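Local structure of site-specific recombinase, resolvase family protein (Streptococcus pneumoniae, 3GUV) at residues L9-S14 with S29-F34; F82-F87 with L108-D113. The protein probably cuts and rejoins DNA at specific sites, as a recombinase of the resolvase (serine recombinase) family. One frame throughout, in Å; residues are numbered along the deposited sequence.

Contact 1. Residues L9-S14 with S29-F34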
loop_
_atom_site.group_PDB
_atom_site.type_symbol
_atom_site.label_atom_id
_atom_site.label_comp_id
_atom_site.label_asym_id
_atom_site.label_seq_id
_atom_site.Cartn_x
_atom_site.Cartn_y
_atom_site.Cartn_z
ATOM N N LEU A 9 12.638 -7.208 -18.503
ATOM C CA LEU A 9 12.495 -8.019 -17.286
ATOM C C LEU A 9 13.331 -7.398 -16.184
ATOM O O LEU A 9 14.458 -7.027 -16.443
ATOM C CB LEU A 9 12.989 -9.443 -17.526
ATOM C CG LEU A 9 11.932 -10.482 -17.834
ATOM C CD1 LEU A 9 10.982 -10.015 -18.887
ATOM C CD2 LEU A 9 12.606 -11.855 -18.130
ATOM N N TYR A 10 12.797 -7.283 -14.970
ATOM C CA TYR A 10 13.589 -6.825 -13.813
ATOM C C TYR A 10 13.496 -7.811 -12.669
ATOM O O TYR A 10 12.405 -8.167 -12.252
ATOM C CB TYR A 10 13.114 -5.473 -13.290
ATOM C CG TYR A 10 13.946 -5.066 -12.101
ATOM C CD1 TYR A 10 15.269 -4.646 -12.271
ATOM C CD2 TYR A 10 13.437 -5.167 -10.779
ATOM C CE1 TYR A 10 16.052 -4.292 -11.177
ATOM C CE2 TYR A 10 14.222 -4.846 -9.681
ATOM C CZ TYR A 10 15.509 -4.406 -9.873
ATOM O OH TYR A 10 16.298 -4.101 -8.796
ATOM N N THR A 11 14.636 -8.240 -12.148
ATOM C CA THR A 11 14.657 -9.161 -11.012
ATOM C C THR A 11 15.656 -8.662 -9.964
ATOM O O THR A 11 16.572 -7.922 -10.280
ATOM C CB THR A 11 15.015 -10.633 -11.440
ATOM O OG1 THR A 11 16.285 -10.663 -12.097
ATOM C CG2 THR A 11 13.957 -11.236 -12.367
ATOM N N ARG A 12 15.479 -9.104 -8.721
ATOM C CA ARG A 12 16.392 -8.733 -7.603
ATOM C C ARG A 12 16.219 -9.672 -6.413
ATOM O O ARG A 12 15.288 -10.456 -6.373
ATOM C CB ARG A 12 16.176 -7.274 -7.155
ATOM C CG ARG A 12 14.706 -7.018 -6.665
ATOM C CD ARG A 12 14.492 -5.663 -6.032
ATOM N NE ARG A 12 15.323 -5.531 -4.845
ATOM C CZ ARG A 12 16.410 -4.769 -4.724
ATOM N NH1 ARG A 12 17.083 -4.768 -3.568
ATOM N NH2 ARG A 12 16.857 -4.010 -5.728
ATOM N N VAL A 13 17.132 -9.603 -5.464
ATOM C CA VAL A 13 16.961 -10.176 -4.126
ATOM C C VAL A 13 16.787 -8.972 -3.192
ATOM O O VAL A 13 17.149 -7.862 -3.556
ATOM C CB VAL A 13 18.180 -10.980 -3.663
ATOM C CG1 VAL A 13 18.492 -12.113 -4.670
ATOM C CG2 VAL A 13 19.391 -10.071 -3.508
ATOM N N SER A 14 16.212 -9.206 -2.015
ATOM C CA SER A 14 16.085 -8.208 -0.961
ATOM C C SER A 14 17.334 -8.132 -0.123
ATOM O O SER A 14 17.729 -7.044 0.273
ATOM C CB SER A 14 14.951 -8.571 0.001
ATOM O OG SER A 14 13.751 -8.811 -0.700
ATOM N N SER A 29 12.551 -17.789 -14.962
ATOM C CA SER A 29 11.865 -18.794 -15.830
ATOM C C SER A 29 10.380 -18.567 -15.953
ATOM O O SER A 29 9.821 -18.627 -17.058
ATOM C CB SER A 29 12.088 -20.219 -15.324
ATOM O OG SER A 29 13.473 -20.440 -15.182
ATOM N N ARG A 30 9.767 -18.281 -14.807
ATOM C CA ARG A 30 8.398 -17.907 -14.744
ATOM C C ARG A 30 8.098 -16.656 -15.555
ATOM O O ARG A 30 7.110 -16.594 -16.302
ATOM C CB ARG A 30 7.993 -17.646 -13.296
ATOM C CG ARG A 30 6.476 -17.518 -13.169
ATOM C CD ARG A 30 5.861 -18.800 -12.725
ATOM N NE ARG A 30 5.851 -18.891 -11.261
ATOM C CZ ARG A 30 4.919 -18.349 -10.464
ATOM N NH1 ARG A 30 3.889 -17.634 -10.954
ATOM N NH2 ARG A 30 5.029 -18.511 -9.148
ATOM N N MET A 31 8.919 -15.638 -15.373
ATOM C CA MET A 31 8.727 -14.413 -16.097
ATOM C C MET A 31 8.926 -14.617 -17.614
ATOM O O MET A 31 8.130 -14.111 -18.415
ATOM C CB MET A 31 9.622 -13.322 -15.525
ATOM C CG MET A 31 9.311 -13.007 -14.014
ATOM S SD MET A 31 10.661 -12.211 -13.144
ATOM C CE MET A 31 10.473 -10.660 -14.033
ATOM N N LYS A 32 9.919 -15.416 -18.013
ATOM C CA LYS A 32 10.113 -15.691 -19.439
ATOM C C LYS A 32 8.924 -16.462 -20.011
ATOM O O LYS A 32 8.454 -16.114 -21.108
ATOM C CB LYS A 32 11.457 -16.399 -19.718
ATOM C CG LYS A 32 12.625 -15.425 -19.649
ATOM C CD LYS A 32 13.988 -16.125 -19.502
ATOM C CE LYS A 32 15.044 -15.136 -19.063
ATOM N NZ LYS A 32 16.328 -15.453 -19.737
ATOM N N ALA A 33 8.406 -17.463 -19.265
ATOM C CA ALA A 33 7.201 -18.221 -19.701
ATOM C C ALA A 33 6.033 -17.280 -19.955
ATOM O O ALA A 33 5.403 -17.355 -21.017
ATOM C CB ALA A 33 6.802 -19.330 -18.702
ATOM N N PHE A 34 5.791 -16.374 -19.008
ATOM C CA PHE A 34 4.747 -15.348 -19.104
ATOM C C PHE A 34 4.928 -14.470 -20.325
ATOM O O PHE A 34 3.977 -14.180 -21.023
ATOM C CB PHE A 34 4.763 -14.479 -17.844
ATOM C CG PHE A 34 3.731 -13.357 -17.801
ATOM C CD1 PHE A 34 2.495 -13.545 -17.177
ATOM C CD2 PHE A 34 4.031 -12.092 -18.300
ATOM C CE1 PHE A 34 1.566 -12.487 -17.086
ATOM C CE2 PHE A 34 3.123 -11.041 -18.220
ATOM C CZ PHE A 34 1.884 -11.240 -17.595
#
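Met31 reaches in against the strand between Leu9 and Thr11, both of which set out from the backbone toward helix segment 29-34. Its CG stands anti to the carbonyl carbon (chi1 -61°), and a bend at chi3 (70°) places CE over the strand backbone, 3.6 Å from Tyr10 O. The sulfur carries the closest approach to a strand side chain: Met31 SD is 3.5 Å from Thr11 CG2. The side chains of Thr11 and Met31 are inclined to one another, whereas Leu9 and Met31 run antiparallel alongside each other, Leu9 CG lying 4.1 Å from Met31 CE. Lys32 adds the aliphatic part of its chain at the periphery: it crosses Leu9 at about a right angle, with Lys32 CG 3.9 Å from Leu9 CD2. The join is mainly apolar, and the polar ends are engaged elsewhere: Thr11 OG1 hydrogen-bonds Glu47, and Lys32 NZ forms a salt bridge with Glu45. The axes of segments 9-12 and 29-34 run nearly antiparallel (165°), 9.9 Å apart at closest approach, as expected for a helix returning across its sheet in a beta-alpha-beta crossover. Strand 6-12 leads into helix 24-37 by way of helix 17-20, and the chain then returns in strand 41-48, which pairs with 6-12 on one side while strand 78-81 flanks it on the other.

Contact 2. Residues F82-F87 with L108-D113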
loop_
_atom_site.group_PDB
_atom_site.type_symbol
_atom_site.label_atom_id
_atom_site.label_comp_id
_atom_site.label_asym_id
_atom_site.label_seq_id
_atom_site.Cartn_x
_atom_site.Cartn_y
_atom_site.Cartn_z
ATOM N N PHE A 82 8.574 -9.911 -10.745
ATOM C CA PHE A 82 7.939 -11.119 -10.213
ATOM C C PHE A 82 6.747 -10.734 -9.314
ATOM O O PHE A 82 5.623 -11.202 -9.505
ATOM C CB PHE A 82 8.959 -11.997 -9.441
ATOM C CG PHE A 82 8.397 -13.351 -9.034
ATOM C CD1 PHE A 82 8.079 -14.291 -9.998
ATOM C CD2 PHE A 82 8.160 -13.649 -7.702
ATOM C CE1 PHE A 82 7.574 -15.513 -9.664
ATOM C CE2 PHE A 82 7.630 -14.888 -7.335
ATOM C CZ PHE A 82 7.350 -15.828 -8.321
ATOM N N LYS A 83 6.998 -9.822 -8.393
ATOM C CA LYS A 83 5.970 -9.196 -7.552
ATOM C C LYS A 83 6.495 -7.850 -7.018
ATOM O O LYS A 83 7.702 -7.568 -7.119
ATOM C CB LYS A 83 5.605 -10.152 -6.420
ATOM C CG LYS A 83 6.767 -10.545 -5.607
ATOM C CD LYS A 83 6.450 -11.703 -4.686
ATOM C CE LYS A 83 7.772 -12.124 -4.034
ATOM N NZ LYS A 83 7.607 -13.041 -2.868
ATOM N N LEU A 84 5.610 -7.015 -6.480
ATOM C CA LEU A 84 5.980 -5.660 -6.003
ATOM C C LEU A 84 7.118 -5.615 -4.982
ATOM O O LEU A 84 7.976 -4.720 -5.028
ATOM C CB LEU A 84 4.774 -4.915 -5.384
ATOM C CG LEU A 84 3.761 -4.275 -6.316
ATOM C CD1 LEU A 84 2.650 -3.471 -5.540
ATOM C CD2 LEU A 84 4.502 -3.362 -7.307
ATOM N N SER A 85 7.105 -6.544 -4.029
ATOM C CA SER A 85 8.204 -6.654 -3.083
ATOM C C SER A 85 9.525 -7.087 -3.740
ATOM O O SER A 85 10.506 -7.276 -3.043
ATOM C CB SER A 85 7.856 -7.661 -2.009
ATOM O OG SER A 85 7.592 -8.906 -2.616
ATOM N N ARG A 86 9.535 -7.312 -5.051
ATOM C CA ARG A 86 10.780 -7.599 -5.770
ATOM C C ARG A 86 10.930 -6.517 -6.826
ATOM O O ARG A 86 11.221 -6.788 -8.011
ATOM C CB ARG A 86 10.753 -9.003 -6.368
ATOM C CG ARG A 86 10.870 -10.105 -5.333
ATOM C CD ARG A 86 12.227 -10.025 -4.642
ATOM N NE ARG A 86 12.451 -11.145 -3.753
ATOM C CZ ARG A 86 11.882 -11.293 -2.560
ATOM N NH1 ARG A 86 11.004 -10.413 -2.095
ATOM N NH2 ARG A 86 12.169 -12.351 -1.830
ATOM N N PHE A 87 10.747 -5.278 -6.337
ATOM C CA PHE A 87 10.653 -4.100 -7.166
ATOM C C PHE A 87 10.793 -2.830 -6.329
ATOM O O PHE A 87 11.578 -1.969 -6.667
ATOM C CB PHE A 87 9.333 -4.135 -7.939
ATOM C CG PHE A 87 9.036 -2.881 -8.690
ATOM C CD1 PHE A 87 9.820 -2.499 -9.769
ATOM C CD2 PHE A 87 7.965 -2.095 -8.339
ATOM C CE1 PHE A 87 9.551 -1.347 -10.483
ATOM C CE2 PHE A 87 7.692 -0.924 -9.035
ATOM C CZ PHE A 87 8.494 -0.552 -10.123
ATOM N N LEU A 108 3.629 -1.350 -15.598
ATOM C CA LEU A 108 4.191 -2.376 -14.727
ATOM C C LEU A 108 3.296 -3.603 -14.678
ATOM O O LEU A 108 2.069 -3.474 -14.473
ATOM C CB LEU A 108 4.391 -1.841 -13.317
ATOM C CG LEU A 108 5.094 -2.810 -12.337
ATOM C CD1 LEU A 108 6.618 -2.944 -12.663
ATOM C CD2 LEU A 108 4.840 -2.264 -10.898
ATOM N N ILE A 109 3.925 -4.762 -14.891
ATOM C CA ILE A 109 3.299 -6.076 -14.748
ATOM C C ILE A 109 4.061 -6.795 -13.658
ATOM O O ILE A 109 5.299 -6.802 -13.660
ATOM C CB ILE A 109 3.268 -6.900 -16.076
ATOM C CG1 ILE A 109 2.475 -6.137 -17.141
ATOM C CG2 ILE A 109 2.616 -8.311 -15.859
ATOM C CD1 ILE A 109 2.319 -6.871 -18.510
ATOM N N CYS A 110 3.308 -7.258 -12.658
ATOM C CA CYS A 110 3.776 -8.112 -11.580
ATOM C C CYS A 110 3.220 -9.448 -11.900
ATOM O O CYS A 110 2.016 -9.675 -11.798
ATOM C CB CYS A 110 3.238 -7.672 -10.232
ATOM S SG CYS A 110 3.624 -5.971 -9.884
ATOM N N VAL A 111 4.108 -10.326 -12.316
ATOM C CA VAL A 111 3.746 -11.636 -12.755
ATOM C C VAL A 111 3.042 -12.480 -11.673
ATOM O O VAL A 111 1.989 -13.058 -11.937
ATOM C CB VAL A 111 5.002 -12.361 -13.334
ATOM C CG1 VAL A 111 4.768 -13.816 -13.470
ATOM C CG2 VAL A 111 5.380 -11.716 -14.696
ATOM N N GLU A 112 3.590 -12.563 -10.471
ATOM C CA GLU A 112 2.959 -13.418 -9.467
ATOM C C GLU A 112 1.674 -12.785 -8.916
ATOM O O GLU A 112 0.670 -13.478 -8.757
ATOM C CB GLU A 112 3.911 -13.748 -8.322
ATOM C CG GLU A 112 3.452 -15.013 -7.581
ATOM C CD GLU A 112 4.075 -15.191 -6.217
ATOM O OE1 GLU A 112 4.408 -16.365 -5.889
ATOM O OE2 GLU A 112 4.229 -14.175 -5.484
ATOM N N ASP A 113 1.697 -11.473 -8.660
ATOM C CA ASP A 113 0.521 -10.763 -8.111
ATOM C C ASP A 113 -0.632 -10.640 -9.118
ATOM O O ASP A 113 -1.761 -10.352 -8.733
ATOM C CB ASP A 113 0.908 -9.364 -7.640
ATOM C CG ASP A 113 2.068 -9.368 -6.627
ATOM O OD1 ASP A 113 2.142 -10.328 -5.821
ATOM O OD2 ASP A 113 2.899 -8.410 -6.620
#
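Glu112 N donates to Phe82 O over 2.6 Å, nearly straight at the hydrogen (165°). Asp113 OD2 accepts a hydrogen bond from Leu84 N at 3.1 Å. In the resolvase N-terminal domain these bonds join the loop after strand 78-81 to the last residues of strand 107-110 and the turn beyond, at the C-terminal ends of these neighbouring parallel strands. Asp113 CB points toward the 82-87 loop, and its carboxylate also lies against Lys83, OD2 being 3.2 Å from Lys83 CB. Lys83 and Glu112 run side by side in the same direction; Lys83 NZ and Glu112 OE2, 4.4 Å apart, are too far for a salt bridge, although their opposite charges may still attract. Glu112 CB sits over one face of the Phe82 ring as a CH-pi contact, and the carboxylate plane is turned 41° from the ring. Deeper in, Leu84 CD2 touches both Leu108 CD2 and Cys110 SG. Val94 of helix 91-103 and Ala131 of the second subunit also pack on Leu84, so this loop reaches the dimer interface. Phe87 and Leu108 meet tip to tip: Leu108 CD2 is 3.7 Å from Phe87 CE2. Leu108 CD1 lies over the Phe87 ring face, 4.1 Å from its centroid.

In the fold
Both contacts reach the same sheet, their centres about 9 Å apart. Contact 1 is a buried helix-on-strand join made mostly of apolar side-chain atoms, with 209 Å² covered; contact 2 joins strand ends and loops, is only partly buried, covers 435 Å² and adds two hydrogen bonds to its packing. Helix 24-37 serves both: Phe34 CZ packs 3.5 Å from Ile109 CG2, and Arg30 NH2 lies 3.6 Å from Phe82 CZ. Beyond strand 6-12, Ser14 OG comes within 3.5 Å of Arg86 NH1. The second subunit approaches that side: its Glu138 forms a salt bridge with Arg86 and a weak hydrogen bond with Ser14.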